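Sortase (Actinomyces oris, PDB 5UTT) probably acts as a sortase, a cysteine transpeptidase that cleaves a sorting signal and joins surface proteins to the cell wall of this Gram-positive bacterium. Local coordinates at residues A[77-82]-A[145-150]. Numbering follows the deposited sequence.
Sequences AIAGHR and TLTTCH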
loop_
_atom_site.group_PDB
_atom_site.type_symbol
_atom_site.label_atom_id
_atom_site.label_comp_id
_atom_site.label_asym_id
_atom_site.label_seq_id
_atom_site.Cartn_x
_atom_site.Cartn_y
_atom_site.Cartn_z
ATOM N N ALA A 77 6.397 -1.746 1.434
ATOM C CA ALA A 77 5.809 -2.518 0.373
ATOM C C ALA A 77 4.800 -3.477 0.975
ATOM O O ALA A 77 5.040 -4.070 2.054
ATOM C CB ALA A 77 6.868 -3.266 -0.391
ATOM N N ILE A 78 3.674 -3.574 0.312
ATOM C CA ILE A 78 2.607 -4.480 0.792
ATOM C C ILE A 78 2.060 -5.351 -0.319
ATOM O O ILE A 78 1.878 -4.947 -1.464
ATOM C CB ILE A 78 1.470 -3.687 1.495
ATOM C CG1 ILE A 78 0.851 -2.670 0.546
ATOM C CG2 ILE A 78 1.947 -3.034 2.811
ATOM C CD1 ILE A 78 -0.358 -1.983 1.119
ATOM N N ALA A 79 1.733 -6.584 0.054
ATOM C CA ALA A 79 1.152 -7.569 -0.854
ATOM C C ALA A 79 -0.317 -7.735 -0.548
ATOM O O ALA A 79 -0.732 -7.624 0.606
ATOM C CB ALA A 79 1.886 -8.912 -0.675
ATOM N N GLY A 80 -1.110 -8.007 -1.569
ATOM C CA GLY A 80 -2.502 -8.349 -1.420
ATOM C C GLY A 80 -2.992 -9.348 -2.424
ATOM O O GLY A 80 -2.515 -9.439 -3.550
ATOM N N HIS A 81 -3.920 -10.197 -1.986
ATOM C CA HIS A 81 -4.554 -11.064 -2.913
ATOM C C HIS A 81 -5.374 -10.284 -3.942
ATOM O O HIS A 81 -5.985 -9.283 -3.641
ATOM C CB HIS A 81 -5.501 -11.998 -2.163
ATOM C CG HIS A 81 -4.845 -13.180 -1.540
ATOM N ND1 HIS A 81 -3.525 -13.517 -1.732
ATOM C CD2 HIS A 81 -5.374 -14.165 -0.771
ATOM C CE1 HIS A 81 -3.250 -14.628 -1.071
ATOM N NE2 HIS A 81 -4.362 -15.058 -0.504
ATOM N N ARG A 82 -5.439 -10.812 -5.157
ATOM C CA ARG A 82 -6.210 -10.218 -6.224
ATOM C C ARG A 82 -7.689 -10.554 -6.183
ATOM O O ARG A 82 -8.500 -9.780 -6.724
ATOM C CB ARG A 82 -5.661 -10.687 -7.569
ATOM C CG ARG A 82 -6.163 -9.937 -8.794
ATOM C CD ARG A 82 -5.415 -8.600 -8.912
ATOM N NE ARG A 82 -5.960 -7.774 -9.991
ATOM C CZ ARG A 82 -5.499 -7.744 -11.237
ATOM N NH1 ARG A 82 -6.087 -6.966 -12.144
ATOM N NH2 ARG A 82 -4.467 -8.494 -11.586
ATOM N N THR A 145 4.444 0.617 -1.970
ATOM C CA THR A 145 4.395 -0.219 -3.127
ATOM C C THR A 145 3.310 -1.244 -2.854
ATOM O O THR A 145 3.324 -1.848 -1.799
ATOM C CB THR A 145 5.727 -0.939 -3.395
ATOM O OG1 THR A 145 6.739 0.048 -3.722
ATOM C CG2 THR A 145 5.624 -1.844 -4.587
ATOM N N LEU A 146 2.402 -1.379 -3.802
ATOM C CA LEU A 146 1.363 -2.443 -3.734
ATOM C C LEU A 146 1.673 -3.481 -4.763
ATOM O O LEU A 146 1.845 -3.116 -5.957
ATOM C CB LEU A 146 -0.028 -1.871 -3.990
ATOM C CG LEU A 146 -0.881 -1.356 -2.811
ATOM C CD1 LEU A 146 -0.184 -0.286 -2.049
ATOM C CD2 LEU A 146 -2.242 -0.857 -3.291
ATOM N N THR A 147 1.588 -4.766 -4.372
ATOM C CA THR A 147 1.861 -5.880 -5.256
ATOM C C THR A 147 0.725 -6.876 -5.244
ATOM O O THR A 147 0.145 -7.124 -4.198
ATOM C CB THR A 147 3.211 -6.638 -4.942
ATOM O OG1 THR A 147 3.122 -7.529 -3.818
ATOM C CG2 THR A 147 4.343 -5.649 -4.590
ATOM N N THR A 148 0.473 -7.435 -6.396
ATOM C CA THR A 148 -0.505 -8.523 -6.511
ATOM C C THR A 148 -0.237 -9.321 -7.793
ATOM O O THR A 148 0.607 -8.964 -8.597
ATOM C CB THR A 148 -1.946 -7.944 -6.480
ATOM O OG1 THR A 148 -2.881 -9.038 -6.329
ATOM C CG2 THR A 148 -2.256 -7.247 -7.714
ATOM N N CYS A 149 -1.012 -10.387 -8.030
ATOM C CA CYS A 149 -0.860 -11.239 -9.197
ATOM C C CYS A 149 -1.557 -10.686 -10.400
ATOM O O CYS A 149 -2.571 -10.019 -10.264
ATOM C CB CYS A 149 -1.438 -12.647 -8.881
ATOM S SG CYS A 149 -0.340 -13.547 -7.784
ATOM N N HIS A 150 -1.023 -11.007 -11.584
ATOM C CA HIS A 150 -1.646 -10.716 -12.848
ATOM C C HIS A 150 -1.178 -11.777 -13.893
ATOM O O HIS A 150 -0.047 -12.262 -13.862
ATOM C CB HIS A 150 -1.299 -9.250 -13.318
ATOM C CG HIS A 150 -2.128 -8.739 -14.473
ATOM N ND1 HIS A 150 -3.426 -8.308 -14.332
ATOM C CD2 HIS A 150 -1.830 -8.571 -15.788
ATOM C CE1 HIS A 150 -3.887 -7.880 -15.489
ATOM N NE2 HIS A 150 -2.943 -8.052 -16.397
#
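Ile-78 and Leu-146 lie at the centre of a parallel strand pair in the sortase beta-barrel, a worked example of backbone pairing that gives way to side-chain bonds. Ile-78 N donates to Thr-145 O (2.7 Å), Ile-78 O accepts from Thr-147 N, and Gly-80 N donates to Thr-147 O. On one face the Ile-78 and Leu-146 side chains run side by side, their CD1 methyls 3.6 Å apart; Ala-77, Ala-79, Thr-145 and Thr-147 occupy the other. Beyond Gly-80 the backbones diverge and side chains take over the pairing. Thr-148 OG1, anti to its own backbone N (chi1 -169°), donates to Gly-80 O at 2.8 Å. Farther along, the bent Arg-82 chain carries its CD past Thr-148 CG2. Arg-82 NH2 spends both its hydrogens in the guanidinium plane: one meets a lone pair of Cys-149 O at 2.8 Å, the other runs almost straight (177°) to ND1 of the nearly coplanar His-150 ring at 2.9 Å.

In the second shell, Arg-90 O takes the NE hydrogen of Arg-82, which would limit rotation of the guanidinium, while Tyr-64 OH bonds Thr-147 OG1. Trp-163 meets the His-150 ring edge-to-face. The segments carry the AGH and TLTTC signatures, which in sortases supply the active-site histidine and cysteine; consistent with this, His-81 ND1 and Cys-149 SG stand 6.8 Å apart, and His-81 NE2 bonds Asp-57 OD1.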